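Local coordinates for spike protein P1 (Pseudoalteromonas phage pm2, PDB 2VVE) that forms the spike at the fivefold vertices of the phage capsid and binds the host receptor through its C-terminal part, at residues 36-41 against 68-73; 85-90 against 240-245; 116-121 against 202-207; 137-142 against 179-184; 157-162 against 195-200. One frame throughout, in Å; residues are numbered along the deposited sequence. Where two conformers were deposited one is given.

Contact 1 joins two strands of the four-stranded sheet 11-19, 245-253, 33-39, 69-72, in the second jelly-roll domain. Contact 2 follows where the chain passes from that domain to the C-terminal one and later returns; its centre is about 22 Å from that of contact 1, and P41 touches G245. Contacts 3, 4 and 5 nest inside contact 2. Contacts 3 and 5 lie about 7 Å apart, between centres, and share the sheet of strands 200-208 and 151-160. F90 of contact 2 packs on F116 of contact 3. Contact 4 is about 53 Å from contact 1 between centres. Two beta domains thus follow in succession, consistent with a spike reaching out from the capsid vertex.

Contact 1 of 5, residues 36-41 against 68-73; sequences ASIKSP and QEFQIN
S37 OG stands anti to the backbone N (chi1 -159°), and E69 CG is anti to its own N (chi1 -173°), after which the E69 chain bends at chi2. The two groups meet on one face of the sheet. S37 OG donates to E69 OE2 at 2.7 Å, on the anti side and 23° out of the carboxylate plane. S37 OG also accepts from Q71 NE2 at 3.0 Å, nearly straight and in the amide plane. E69 OE2 has a second partner, R62 of a neighbouring subunit. K39 crosses E69 at about a right angle, and its NZ forms a salt bridge with E65 of that same subunit. The other face is apolar. I38 CB lies over the F70 ring, offset toward the rim, 4.1 Å from its centroid. I38 CG2 touches F70 CZ at 3.7 Å, and I38 CD1 meets I72 CG1. Four backbone bonds join the strands, among them I38 N to F70 O at 2.8 Å. They make A36–I72 and I38–F70 hydrogen-bonded pairs, with S37–Q71 non-hydrogen-bonded. This is an antiparallel strand pair of the second jelly-roll domain, with one apolar face and a polar face that meets another copy in the crystal's assembly.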
# COMPACT_ATOMS: atom_id res chain seq x y z
N ALA A 36 -3.09 -22.91 -11.39
CA ALA A 36 -3.58 -21.67 -11.99
C ALA A 36 -3.22 -20.50 -11.07
O ALA A 36 -3.50 -20.54 -9.87
CB ALA A 36 -5.08 -21.75 -12.24
N SER A 37 -2.58 -19.47 -11.62
CA SER A 37 -2.39 -18.21 -10.90
C SER A 37 -3.37 -17.19 -11.47
O SER A 37 -3.35 -16.92 -12.67
CB SER A 37 -0.94 -17.71 -10.98
OG SER A 37 -0.61 -16.78 -9.93
N ILE A 38 -4.20 -16.61 -10.60
CA ILE A 38 -5.37 -15.85 -11.02
C ILE A 38 -5.36 -14.46 -10.35
O ILE A 38 -5.03 -14.33 -9.17
CB ILE A 38 -6.66 -16.60 -10.62
CG1 ILE A 38 -6.66 -18.02 -11.21
CG2 ILE A 38 -7.93 -15.80 -11.00
CD1 ILE A 38 -7.50 -19.00 -10.45
N LYS A 39 -5.76 -13.44 -11.11
CA LYS A 39 -5.99 -12.12 -10.54
C LYS A 39 -7.27 -11.56 -11.11
O LYS A 39 -7.43 -11.48 -12.33
CB LYS A 39 -4.84 -11.14 -10.81
CG LYS A 39 -5.02 -9.76 -10.08
CD LYS A 39 -4.01 -8.70 -10.53
CE LYS A 39 -2.59 -9.08 -10.11
NZ LYS A 39 -1.57 -8.05 -10.50
N SER A 40 -8.18 -11.17 -10.22
CA SER A 40 -9.47 -10.58 -10.61
C SER A 40 -9.44 -9.08 -10.36
O SER A 40 -8.95 -8.64 -9.32
CB SER A 40 -10.61 -11.22 -9.82
OG SER A 40 -11.86 -10.60 -10.12
N PRO A 41 -9.99 -8.28 -11.30
CA PRO A 41 -10.01 -6.84 -11.10
C PRO A 41 -11.12 -6.39 -10.16
O PRO A 41 -11.20 -5.20 -9.83
CB PRO A 41 -10.26 -6.30 -12.52
CG PRO A 41 -11.11 -7.34 -13.15
CD PRO A 41 -10.62 -8.66 -12.59
N GLN A 68 -5.86 -8.98 -6.10
CA GLN A 68 -5.10 -9.94 -5.31
C GLN A 68 -4.77 -11.13 -6.19
O GLN A 68 -5.66 -11.75 -6.78
CB GLN A 68 -5.90 -10.44 -4.11
CG GLN A 68 -5.16 -11.57 -3.35
CD GLN A 68 -5.94 -12.11 -2.18
OE1 GLN A 68 -7.03 -11.61 -1.85
NE2 GLN A 68 -5.39 -13.14 -1.53
N GLU A 69 -3.48 -11.45 -6.29
CA GLU A 69 -3.08 -12.65 -7.00
C GLU A 69 -3.23 -13.84 -6.06
O GLU A 69 -2.76 -13.81 -4.92
CB GLU A 69 -1.62 -12.54 -7.47
CG GLU A 69 -1.18 -13.70 -8.39
CD GLU A 69 -1.50 -13.45 -9.85
OE1 GLU A 69 -1.51 -12.26 -10.25
OE2 GLU A 69 -1.69 -14.44 -10.61
N PHE A 70 -3.91 -14.88 -6.53
CA PHE A 70 -4.04 -16.10 -5.74
C PHE A 70 -3.89 -17.33 -6.63
O PHE A 70 -3.87 -17.22 -7.86
CB PHE A 70 -5.38 -16.09 -4.98
CG PHE A 70 -6.62 -16.10 -5.87
CD1 PHE A 70 -7.30 -17.30 -6.10
CD2 PHE A 70 -7.13 -14.93 -6.42
CE1 PHE A 70 -8.45 -17.33 -6.93
CE2 PHE A 70 -8.30 -14.95 -7.23
CZ PHE A 70 -8.95 -16.15 -7.47
N GLN A 71 -3.74 -18.50 -6.02
CA GLN A 71 -3.55 -19.71 -6.81
C GLN A 71 -4.57 -20.78 -6.45
O GLN A 71 -5.04 -20.85 -5.31
CB GLN A 71 -2.13 -20.25 -6.66
CG GLN A 71 -1.03 -19.38 -7.24
CD GLN A 71 -0.66 -18.22 -6.34
OE1 GLN A 71 -0.47 -18.39 -5.12
NE2 GLN A 71 -0.58 -17.03 -6.91
N ILE A 72 -4.90 -21.59 -7.45
CA ILE A 72 -5.70 -22.80 -7.27
C ILE A 72 -4.86 -23.95 -7.85
O ILE A 72 -4.41 -23.87 -9.00
CB ILE A 72 -7.03 -22.72 -8.06
CG1 ILE A 72 -7.84 -21.47 -7.67
CG2 ILE A 72 -7.83 -24.03 -7.92
CD1 ILE A 72 -8.27 -21.38 -6.22
N ASN A 73 -4.65 -25.01 -7.05
CA ASN A 73 -3.78 -26.12 -7.49
C ASN A 73 -4.53 -27.44 -7.71
O ASN A 73 -3.92 -28.51 -7.73
CB ASN A 73 -2.64 -26.36 -6.49
CG ASN A 73 -1.62 -25.23 -6.46
OD1 ASN A 73 -1.73 -24.23 -7.16
ND2 ASN A 73 -0.61 -25.40 -5.62
O HOH W 1 -8.16 -11.38 -7.39

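Contact 2 of 5, residues 85-90 against 240-245; sequences EEIRVF and LLTVKG
The R88 guanidinium meets the backbone of 240-245 at its edge, where the carbonyl oxygens of L241 and V243 and the CA of K244 lie close to its plane. One face of the F90 ring carries R88 CG, 3.8 Å above the plane, while L241 CD1 sits at the ring edge, 4.0 Å from F90 CZ. R88 CG is anti to the backbone N (chi1 -178°), and the bend at chi3 turns NE to L241 O. R88 NE donates to L241 O at 2.8 Å, with the oxygen 9° out of the guanidinium plane. R88 NH1 makes a weak bond to V243 O and a further one to a water, which in turn donates to K244 O. K244 reaches back the other way. K244 NZ donates to E85 O at 2.7 Å from above the carbonyl plane, and to T242 O of its own segment at 2.9 Å. R88 thus reaches two carbonyl oxygens of 240-245, and K244 one of 85-90. Between them, T242 CG2 packs on I87 CA at 3.7 Å. Segment 85-90 enters strand 88-91, which pairs with strand 229-236 through R88–S236 and F90–V234. Segment 240-245 runs from the short, weakly bonded helix 239-242 into strand 245-253, where K244 and G245 bond to L19. L241 is packed on F129 of strand 129-137, and F90 on L131 of the same strand.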
# COMPACT_ATOMS: atom_id res chain seq x y z
N GLU A 85 -25.80 -8.78 -11.25
CA GLU A 85 -26.24 -7.82 -12.28
C GLU A 85 -26.15 -8.45 -13.67
O GLU A 85 -25.05 -8.76 -14.13
CB GLU A 85 -25.36 -6.56 -12.24
CG GLU A 85 -25.69 -5.60 -11.10
CD GLU A 85 -27.04 -4.91 -11.29
OE1 GLU A 85 -27.20 -4.14 -12.26
OE2 GLU A 85 -27.94 -5.15 -10.46
N GLU A 86 -27.30 -8.62 -14.33
CA GLU A 86 -27.35 -9.26 -15.64
C GLU A 86 -26.75 -8.38 -16.73
O GLU A 86 -26.03 -8.86 -17.61
CB GLU A 86 -28.79 -9.64 -16.01
CG GLU A 86 -29.31 -10.83 -15.21
CD GLU A 86 -30.73 -11.23 -15.61
OE1 GLU A 86 -31.01 -11.30 -16.83
OE2 GLU A 86 -31.55 -11.48 -14.71
N ILE A 87 -27.04 -7.09 -16.66
CA ILE A 87 -26.45 -6.12 -17.59
C ILE A 87 -25.64 -5.04 -16.85
O ILE A 87 -25.46 -5.13 -15.63
CB ILE A 87 -27.52 -5.52 -18.54
CG1 ILE A 87 -28.56 -4.72 -17.75
CG2 ILE A 87 -28.19 -6.64 -19.35
CD1 ILE A 87 -29.22 -3.62 -18.57
N ARG A 88 -25.14 -4.04 -17.57
CA ARG A 88 -24.43 -2.97 -16.90
C ARG A 88 -25.30 -1.73 -16.89
O ARG A 88 -25.59 -1.17 -17.94
CB ARG A 88 -23.08 -2.65 -17.56
CG ARG A 88 -22.32 -1.55 -16.83
CD ARG A 88 -20.81 -1.59 -17.06
NE ARG A 88 -20.20 -2.83 -16.58
CZ ARG A 88 -19.88 -3.08 -15.31
NH1 ARG A 88 -19.33 -4.25 -14.99
NH2 ARG A 88 -20.11 -2.19 -14.35
N VAL A 89 -25.73 -1.33 -15.69
CA VAL A 89 -26.46 -0.08 -15.54
C VAL A 89 -25.51 0.96 -14.97
O VAL A 89 -24.96 0.79 -13.88
CB VAL A 89 -27.69 -0.24 -14.61
CG1 VAL A 89 -28.42 1.11 -14.43
CG2 VAL A 89 -28.64 -1.28 -15.17
N PHE A 90 -25.30 2.04 -15.73
CA PHE A 90 -24.36 3.06 -15.33
C PHE A 90 -24.99 4.03 -14.35
O PHE A 90 -24.41 4.31 -13.29
CB PHE A 90 -23.81 3.80 -16.55
CG PHE A 90 -22.92 2.95 -17.42
CD1 PHE A 90 -21.64 2.61 -16.99
CD2 PHE A 90 -23.36 2.50 -18.66
CE1 PHE A 90 -20.82 1.84 -17.78
CE2 PHE A 90 -22.53 1.72 -19.47
CZ PHE A 90 -21.26 1.38 -19.03
N LEU A 240 -19.76 -7.19 -24.25
CA LEU A 240 -18.45 -6.62 -23.92
C LEU A 240 -18.49 -5.71 -22.68
O LEU A 240 -17.45 -5.43 -22.08
CB LEU A 240 -17.90 -5.81 -25.10
CG LEU A 240 -17.63 -6.54 -26.41
CD1 LEU A 240 -17.62 -5.51 -27.55
CD2 LEU A 240 -16.32 -7.33 -26.34
N LEU A 241 -19.68 -5.22 -22.33
CA LEU A 241 -19.82 -4.27 -21.22
C LEU A 241 -20.53 -4.88 -20.03
O LEU A 241 -20.37 -4.41 -18.90
CB LEU A 241 -20.56 -3.01 -21.67
CG LEU A 241 -19.72 -1.85 -22.22
CD1 LEU A 241 -18.99 -1.12 -21.11
CD2 LEU A 241 -18.73 -2.34 -23.26
N THR A 242 -21.32 -5.92 -20.28
CA THR A 242 -22.04 -6.58 -19.20
C THR A 242 -21.09 -7.44 -18.37
O THR A 242 -21.38 -7.75 -17.23
CB THR A 242 -23.23 -7.42 -19.70
OG1 THR A 242 -22.77 -8.49 -20.54
CG2 THR A 242 -24.20 -6.54 -20.48
N VAL A 243 -19.96 -7.83 -18.97
CA VAL A 243 -18.86 -8.51 -18.27
C VAL A 243 -18.40 -7.59 -17.12
O VAL A 243 -18.29 -6.38 -17.30
CB VAL A 243 -17.71 -8.86 -19.26
CG1 VAL A 243 -17.07 -7.61 -19.86
CG2 VAL A 243 -16.64 -9.73 -18.62
N LYS A 244 -18.19 -8.17 -15.95
CA LYS A 244 -17.84 -7.40 -14.74
C LYS A 244 -16.34 -7.09 -14.70
O LYS A 244 -15.87 -6.26 -13.92
CB LYS A 244 -18.28 -8.15 -13.48
CG LYS A 244 -19.72 -8.70 -13.52
CD LYS A 244 -20.77 -7.62 -13.79
CE LYS A 244 -22.08 -8.24 -14.26
NZ LYS A 244 -22.95 -7.20 -14.88
N GLY A 245 -15.60 -7.78 -15.55
CA GLY A 245 -14.17 -7.60 -15.65
C GLY A 245 -13.60 -8.86 -16.22
O GLY A 245 -14.32 -9.86 -16.41
O HOH W 2 -17.62 -4.61 -12.70

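Contact 3 of 5, residues 116-121 against 202-207; sequences FDIDVP and HRVFPV
R203 and D117 meet side chain to side chain, and the arginine can be followed outward. R203 CB lies 3.2 Å from D117 OD1, and its CG, anti to the backbone N (chi1 -175°), stays near the same oxygen. R203 CD comes next, at 3.6 Å from D117 OD1. The chain bends at chi3, and R203 NE then donates to D117 OD1 at 2.7 Å. CZ carries the fork. R203 NH2 donates to D117 OD2 at 2.9 Å, and NH1 turns to E109 of helix 105-110. The two bonds to D117 are nearly straight and use the syn lone pairs, with carboxylate and guanidinium planes 7° apart. This is a side-on, bidentate salt bridge. It lies across the non-hydrogen-bonded pair D117–R203 of two antiparallel strands, in the sheet where strand 200-208 runs between 116-120 and 151-160. Hydrogen-bonded pairs F116–V204 and I118–H202 stand before and after it. On their face F116, I118 and V204 make apolar packing, with H202 beside them. V204 CB sits over the F116 ring, 3.8 Å from the centroid, and P206 CG touches the ring edge. I118 CD1 meets V204 CG2 at 3.8 Å. V120 CG2 packs against H202 CD2, while H202 ND1 and NE2 bond to T160 O and S198 O.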
# COMPACT_ATOMS: atom_id res chain seq x y z
N PHE A 116 -21.02 10.30 -15.57
CA PHE A 116 -20.54 9.04 -15.03
C PHE A 116 -19.30 8.66 -15.83
O PHE A 116 -19.10 9.17 -16.94
CB PHE A 116 -21.62 7.96 -15.08
CG PHE A 116 -22.02 7.55 -16.47
CD1 PHE A 116 -21.37 6.48 -17.10
CD2 PHE A 116 -23.01 8.24 -17.17
CE1 PHE A 116 -21.72 6.09 -18.38
CE2 PHE A 116 -23.36 7.86 -18.46
CZ PHE A 116 -22.71 6.78 -19.07
N ASP A 117 -18.48 7.78 -15.28
CA ASP A 117 -17.26 7.36 -15.94
C ASP A 117 -17.39 5.91 -16.45
O ASP A 117 -18.02 5.07 -15.79
CB ASP A 117 -16.05 7.46 -14.99
CG ASP A 117 -15.67 8.91 -14.66
OD1 ASP A 117 -15.96 9.82 -15.46
OD2 ASP A 117 -15.06 9.13 -13.59
N ILE A 118 -16.80 5.64 -17.61
CA ILE A 118 -16.65 4.26 -18.10
C ILE A 118 -15.16 3.93 -18.07
O ILE A 118 -14.36 4.59 -18.73
CB ILE A 118 -17.19 4.06 -19.54
CG1 ILE A 118 -18.64 4.52 -19.65
CG2 ILE A 118 -17.01 2.59 -19.99
CD1 ILE A 118 -19.17 4.53 -21.09
N ASP A 119 -14.80 2.90 -17.31
CA ASP A 119 -13.42 2.42 -17.29
C ASP A 119 -13.27 1.34 -18.35
O ASP A 119 -13.71 0.20 -18.15
CB ASP A 119 -13.05 1.92 -15.90
CG ASP A 119 -11.57 1.62 -15.75
OD1 ASP A 119 -10.78 1.94 -16.66
OD2 ASP A 119 -11.19 1.06 -14.69
N VAL A 120 -12.65 1.71 -19.47
CA VAL A 120 -12.46 0.79 -20.60
C VAL A 120 -11.23 -0.10 -20.34
O VAL A 120 -10.10 0.39 -20.33
CB VAL A 120 -12.35 1.55 -21.94
CG1 VAL A 120 -12.13 0.59 -23.10
CG2 VAL A 120 -13.60 2.36 -22.19
N PRO A 121 -11.45 -1.42 -20.14
CA PRO A 121 -10.32 -2.30 -19.84
C PRO A 121 -9.43 -2.48 -21.07
O PRO A 121 -9.89 -2.25 -22.19
CB PRO A 121 -11.00 -3.63 -19.48
CG PRO A 121 -12.29 -3.59 -20.21
CD PRO A 121 -12.73 -2.16 -20.21
N HIS A 202 -13.07 7.11 -19.30
CA HIS A 202 -13.69 8.15 -20.11
C HIS A 202 -14.91 8.66 -19.36
O HIS A 202 -15.67 7.88 -18.77
CB HIS A 202 -14.11 7.62 -21.49
CG HIS A 202 -12.96 7.19 -22.35
ND1 HIS A 202 -12.40 8.00 -23.30
CD2 HIS A 202 -12.25 6.04 -22.36
CE1 HIS A 202 -11.40 7.37 -23.89
NE2 HIS A 202 -11.28 6.18 -23.33
N ARG A 203 -15.08 9.97 -19.36
CA ARG A 203 -16.19 10.61 -18.65
C ARG A 203 -17.32 10.91 -19.64
O ARG A 203 -17.06 11.40 -20.75
CB ARG A 203 -15.73 11.88 -17.96
CG ARG A 203 -16.78 12.57 -17.09
CD ARG A 203 -16.10 13.36 -15.97
NE ARG A 203 -15.49 12.44 -14.99
CZ ARG A 203 -14.75 12.82 -13.95
NH1 ARG A 203 -14.50 14.11 -13.75
NH2 ARG A 203 -14.25 11.91 -13.12
N VAL A 204 -18.54 10.61 -19.21
CA VAL A 204 -19.74 10.72 -20.06
C VAL A 204 -20.78 11.66 -19.44
O VAL A 204 -21.20 11.46 -18.30
CB VAL A 204 -20.41 9.32 -20.28
CG1 VAL A 204 -21.59 9.44 -21.25
CG2 VAL A 204 -19.39 8.30 -20.78
N PHE A 205 -21.19 12.67 -20.22
CA PHE A 205 -22.25 13.62 -19.81
C PHE A 205 -23.52 13.38 -20.65
O PHE A 205 -23.56 13.72 -21.85
CB PHE A 205 -21.80 15.08 -20.01
CG PHE A 205 -20.56 15.47 -19.24
CD1 PHE A 205 -20.68 16.17 -18.04
CD2 PHE A 205 -19.29 15.18 -19.73
CE1 PHE A 205 -19.54 16.56 -17.33
CE2 PHE A 205 -18.14 15.57 -19.02
CZ PHE A 205 -18.27 16.25 -17.82
N PRO A 206 -24.56 12.79 -20.05
CA PRO A 206 -25.85 12.72 -20.74
C PRO A 206 -26.52 14.09 -20.77
O PRO A 206 -26.78 14.69 -19.72
CB PRO A 206 -26.65 11.71 -19.90
CG PRO A 206 -25.64 11.03 -19.00
CD PRO A 206 -24.61 12.10 -18.75
N VAL A 207 -26.78 14.60 -21.98
CA VAL A 207 -27.29 15.96 -22.15
C VAL A 207 -28.40 16.08 -23.18
O VAL A 207 -28.58 15.20 -24.04
CB VAL A 207 -26.16 16.95 -22.58
CG1 VAL A 207 -25.01 16.93 -21.58
CG2 VAL A 207 -25.66 16.64 -23.99

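Contact 4 of 5, residues 137-142 against 179-184; sequences HKSKGV and GSHSGY
The touching parts of 137-142 and 179-184 run about 100° apart, and both S139 N and K140 N donate to H181 O, from opposite faces of its carbonyl plane. S139 N lies 2.8 Å from H181 O and K140 N 3.2 Å from H181 O. In return S139 OG, between the backbone N and the carbonyl carbon (chi1 64°), accepts from H181 N at 3.0 Å. H137 CB lies over one face of the H181 ring, offset toward the rim, 3.9 Å from its centroid. Both imidazoles are held from outside: H137 by Y175 and T229, H181 NE2 by I151 O. K140 CD packs on S182 CB at 3.8 Å, and its NZ bonds to D147 O. G183 CA lies 3.8 Å from K138 CB. A water joins H137 O to G183 N. The site is a packing of two loops where strands 129-137 and 177-179 end, with the first residues of a type II beta turn (S139 to V142) taking the bonds.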
# COMPACT_ATOMS: atom_id res chain seq x y z
N HIS A 137 -38.92 12.23 -22.75
CA HIS A 137 -39.21 13.63 -23.03
C HIS A 137 -40.61 13.97 -22.54
O HIS A 137 -41.58 13.26 -22.82
CB HIS A 137 -39.07 13.89 -24.53
CG HIS A 137 -37.80 13.36 -25.12
ND1 HIS A 137 -36.58 13.95 -24.90
CD2 HIS A 137 -37.57 12.30 -25.94
CE1 HIS A 137 -35.64 13.27 -25.55
NE2 HIS A 137 -36.22 12.27 -26.19
N LYS A 138 -40.72 15.05 -21.78
CA LYS A 138 -42.02 15.54 -21.30
C LYS A 138 -42.01 17.06 -21.33
O LYS A 138 -41.19 17.69 -20.65
CB LYS A 138 -42.30 15.00 -19.89
CG LYS A 138 -43.69 15.31 -19.34
CD LYS A 138 -43.88 14.65 -17.98
CE LYS A 138 -45.31 14.78 -17.47
NZ LYS A 138 -45.65 16.17 -17.07
N SER A 139 -42.91 17.63 -22.13
CA SER A 139 -42.99 19.08 -22.31
C SER A 139 -44.33 19.68 -21.88
O SER A 139 -44.36 20.82 -21.42
CB SER A 139 -42.65 19.48 -23.76
OG SER A 139 -43.58 18.96 -24.69
N LYS A 140 -45.42 18.91 -22.02
CA LYS A 140 -46.78 19.38 -21.71
C LYS A 140 -46.92 19.90 -20.27
O LYS A 140 -46.88 19.12 -19.32
CB LYS A 140 -47.81 18.27 -21.95
CG LYS A 140 -47.94 17.83 -23.40
CD LYS A 140 -48.98 16.71 -23.55
CE LYS A 140 -49.35 16.47 -25.01
NZ LYS A 140 -50.34 17.48 -25.51
N GLY A 141 -47.08 21.21 -20.14
CA GLY A 141 -47.23 21.85 -18.83
C GLY A 141 -45.96 21.97 -18.00
O GLY A 141 -46.01 22.49 -16.88
N VAL A 142 -44.83 21.51 -18.52
CA VAL A 142 -43.58 21.53 -17.76
C VAL A 142 -43.00 22.94 -17.73
O VAL A 142 -42.82 23.56 -18.78
CB VAL A 142 -42.55 20.50 -18.30
CG1 VAL A 142 -41.27 20.54 -17.48
CG2 VAL A 142 -43.15 19.09 -18.27
N GLY A 179 -42.30 17.22 -31.24
CA GLY A 179 -43.72 17.21 -30.97
C GLY A 179 -44.02 17.75 -29.59
O GLY A 179 -43.15 18.35 -28.94
N SER A 180 -45.26 17.56 -29.16
CA SER A 180 -45.66 17.87 -27.80
C SER A 180 -45.57 16.59 -26.99
O SER A 180 -46.37 15.66 -27.18
CB SER A 180 -47.07 18.46 -27.77
OG SER A 180 -47.14 19.60 -28.61
N HIS A 181 -44.60 16.53 -26.09
CA HIS A 181 -44.27 15.31 -25.36
C HIS A 181 -45.06 15.16 -24.06
O HIS A 181 -44.98 16.01 -23.17
CB HIS A 181 -42.77 15.25 -25.09
CG HIS A 181 -41.93 15.52 -26.31
ND1 HIS A 181 -41.51 14.52 -27.15
CD2 HIS A 181 -41.46 16.68 -26.83
CE1 HIS A 181 -40.80 15.05 -28.14
NE2 HIS A 181 -40.76 16.36 -27.96
N SER A 182 -45.81 14.07 -23.96
CA SER A 182 -46.61 13.80 -22.76
C SER A 182 -45.82 13.02 -21.70
O SER A 182 -46.23 12.95 -20.54
CB SER A 182 -47.93 13.10 -23.12
OG SER A 182 -47.74 12.02 -24.01
N GLY A 183 -44.69 12.44 -22.11
CA GLY A 183 -43.79 11.74 -21.20
C GLY A 183 -44.33 10.48 -20.56
O GLY A 183 -43.98 10.16 -19.42
N TYR A 184 -45.17 9.75 -21.29
CA TYR A 184 -45.75 8.50 -20.78
C TYR A 184 -44.68 7.41 -20.82
O TYR A 184 -43.97 7.27 -21.82
CB TYR A 184 -46.98 8.07 -21.59
CG TYR A 184 -48.15 9.05 -21.57
CD1 TYR A 184 -48.36 9.91 -20.49
CD2 TYR A 184 -49.05 9.10 -22.64
CE1 TYR A 184 -49.43 10.81 -20.47
CE2 TYR A 184 -50.12 9.99 -22.63
CZ TYR A 184 -50.31 10.84 -21.55
OH TYR A 184 -51.36 11.72 -21.54
O HOH W 3 -42.99 11.37 -24.32

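Contact 5 of 5, residues 157-162 against 195-200; sequences FYITEG and VTLSAG
I159 and V195 face each other at the ends of their strands, with CA atoms 9.3 Å apart, and no direct hydrogen bond joins 157-162 to 195-200. The distance is spanned by side chains. I159 and V195 reach toward each other tip to tip, with I159 CD1 4.0 Å from V195 CG1. With CG1 anti to the carbonyl carbon (chi1 -50°), I159 turns that branch toward V195 and leaves I159 CG2 to meet L197 CD2 at 4.2 Å, where the two side chains cross at about a right angle. Near the surface a water takes over: it donates to E161 O at 2.7 Å and accepts from S198 N at 3.1 Å. Strand 151-160 belongs to one sheet and strand 189-195 to another, and F129 and L131 of strand 129-137 add to the apolar side. The chemistry is therefore that of strand 151-160 packed on the end of strand 189-195 and the loop after it, through buried aliphatic side chains, with the polar link between the segments carried by water at the exposed end.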
# COMPACT_ATOMS: atom_id res chain seq x y z
N PHE A 157 -24.78 11.75 -25.62
CA PHE A 157 -23.69 11.56 -24.67
C PHE A 157 -22.55 12.40 -25.17
O PHE A 157 -22.15 12.25 -26.33
CB PHE A 157 -23.22 10.11 -24.62
CG PHE A 157 -24.29 9.14 -24.22
CD1 PHE A 157 -24.92 9.25 -22.99
CD2 PHE A 157 -24.64 8.10 -25.08
CE1 PHE A 157 -25.91 8.32 -22.61
CE2 PHE A 157 -25.64 7.17 -24.72
CZ PHE A 157 -26.27 7.28 -23.47
N TYR A 158 -22.04 13.29 -24.32
CA TYR A 158 -20.76 13.94 -24.58
C TYR A 158 -19.70 13.13 -23.83
O TYR A 158 -19.76 13.02 -22.61
CB TYR A 158 -20.74 15.38 -24.07
CG TYR A 158 -21.61 16.37 -24.82
CD1 TYR A 158 -22.27 16.03 -26.02
CD2 TYR A 158 -21.78 17.66 -24.33
CE1 TYR A 158 -23.06 16.96 -26.69
CE2 TYR A 158 -22.56 18.58 -24.99
CZ TYR A 158 -23.19 18.25 -26.16
OH TYR A 158 -23.94 19.23 -26.78
N ILE A 159 -18.73 12.59 -24.56
CA ILE A 159 -17.74 11.68 -23.97
C ILE A 159 -16.31 12.20 -24.21
O ILE A 159 -15.97 12.59 -25.32
CB ILE A 159 -17.87 10.24 -24.52
CG1 ILE A 159 -19.33 9.76 -24.45
CG2 ILE A 159 -16.91 9.27 -23.78
CD1 ILE A 159 -19.56 8.31 -24.91
N THR A 160 -15.48 12.17 -23.17
CA THR A 160 -14.08 12.60 -23.35
C THR A 160 -13.39 11.63 -24.33
O THR A 160 -13.57 10.42 -24.24
CB THR A 160 -13.30 12.66 -22.01
OG1 THR A 160 -13.35 11.39 -21.38
CG2 THR A 160 -13.90 13.72 -21.06
N GLU A 161 -12.63 12.16 -25.29
CA GLU A 161 -11.91 11.29 -26.24
C GLU A 161 -10.62 10.77 -25.60
O GLU A 161 -10.18 9.65 -25.88
CB GLU A 161 -11.60 11.99 -27.56
CG GLU A 161 -11.11 11.01 -28.65
CD GLU A 161 -11.17 11.58 -30.05
OE1 GLU A 161 -10.49 12.60 -30.31
OE2 GLU A 161 -11.90 11.01 -30.89
N GLY A 162 -10.02 11.60 -24.76
CA GLY A 162 -8.97 11.14 -23.86
C GLY A 162 -9.63 10.74 -22.55
O GLY A 162 -10.84 10.49 -22.49
N VAL A 195 -19.93 3.24 -29.59
CA VAL A 195 -18.82 4.09 -29.18
C VAL A 195 -17.55 3.26 -29.21
O VAL A 195 -17.55 2.08 -28.84
CB VAL A 195 -19.08 4.68 -27.77
CG1 VAL A 195 -17.95 5.58 -27.36
CG2 VAL A 195 -20.37 5.46 -27.75
N THR A 196 -16.46 3.89 -29.65
CA THR A 196 -15.17 3.22 -29.70
C THR A 196 -14.16 4.03 -28.90
O THR A 196 -13.87 5.17 -29.24
CB THR A 196 -14.67 3.04 -31.17
OG1 THR A 196 -15.62 2.26 -31.90
CG2 THR A 196 -13.33 2.35 -31.19
N LEU A 197 -13.64 3.42 -27.84
CA LEU A 197 -12.78 4.14 -26.89
C LEU A 197 -11.45 3.46 -26.61
O LEU A 197 -11.36 2.24 -26.56
CB LEU A 197 -13.52 4.34 -25.56
CG LEU A 197 -14.86 5.08 -25.57
CD1 LEU A 197 -15.52 5.03 -24.19
CD2 LEU A 197 -14.74 6.52 -26.08
N SER A 198 -10.42 4.28 -26.40
CA SER A 198 -9.13 3.80 -25.93
C SER A 198 -9.24 3.30 -24.50
O SER A 198 -10.13 3.73 -23.75
CB SER A 198 -8.11 4.94 -26.00
OG SER A 198 -8.61 6.08 -25.34
N ALA A 199 -8.34 2.39 -24.13
CA ALA A 199 -8.29 1.87 -22.77
C ALA A 199 -8.14 3.02 -21.78
O ALA A 199 -7.49 4.03 -22.08
CB ALA A 199 -7.14 0.88 -22.61
N GLY A 200 -8.76 2.86 -20.62
CA GLY A 200 -8.73 3.90 -19.60
C GLY A 200 -10.09 4.47 -19.30
O GLY A 200 -11.11 4.01 -19.83
O HOH W 4 -10.90 7.29 -27.02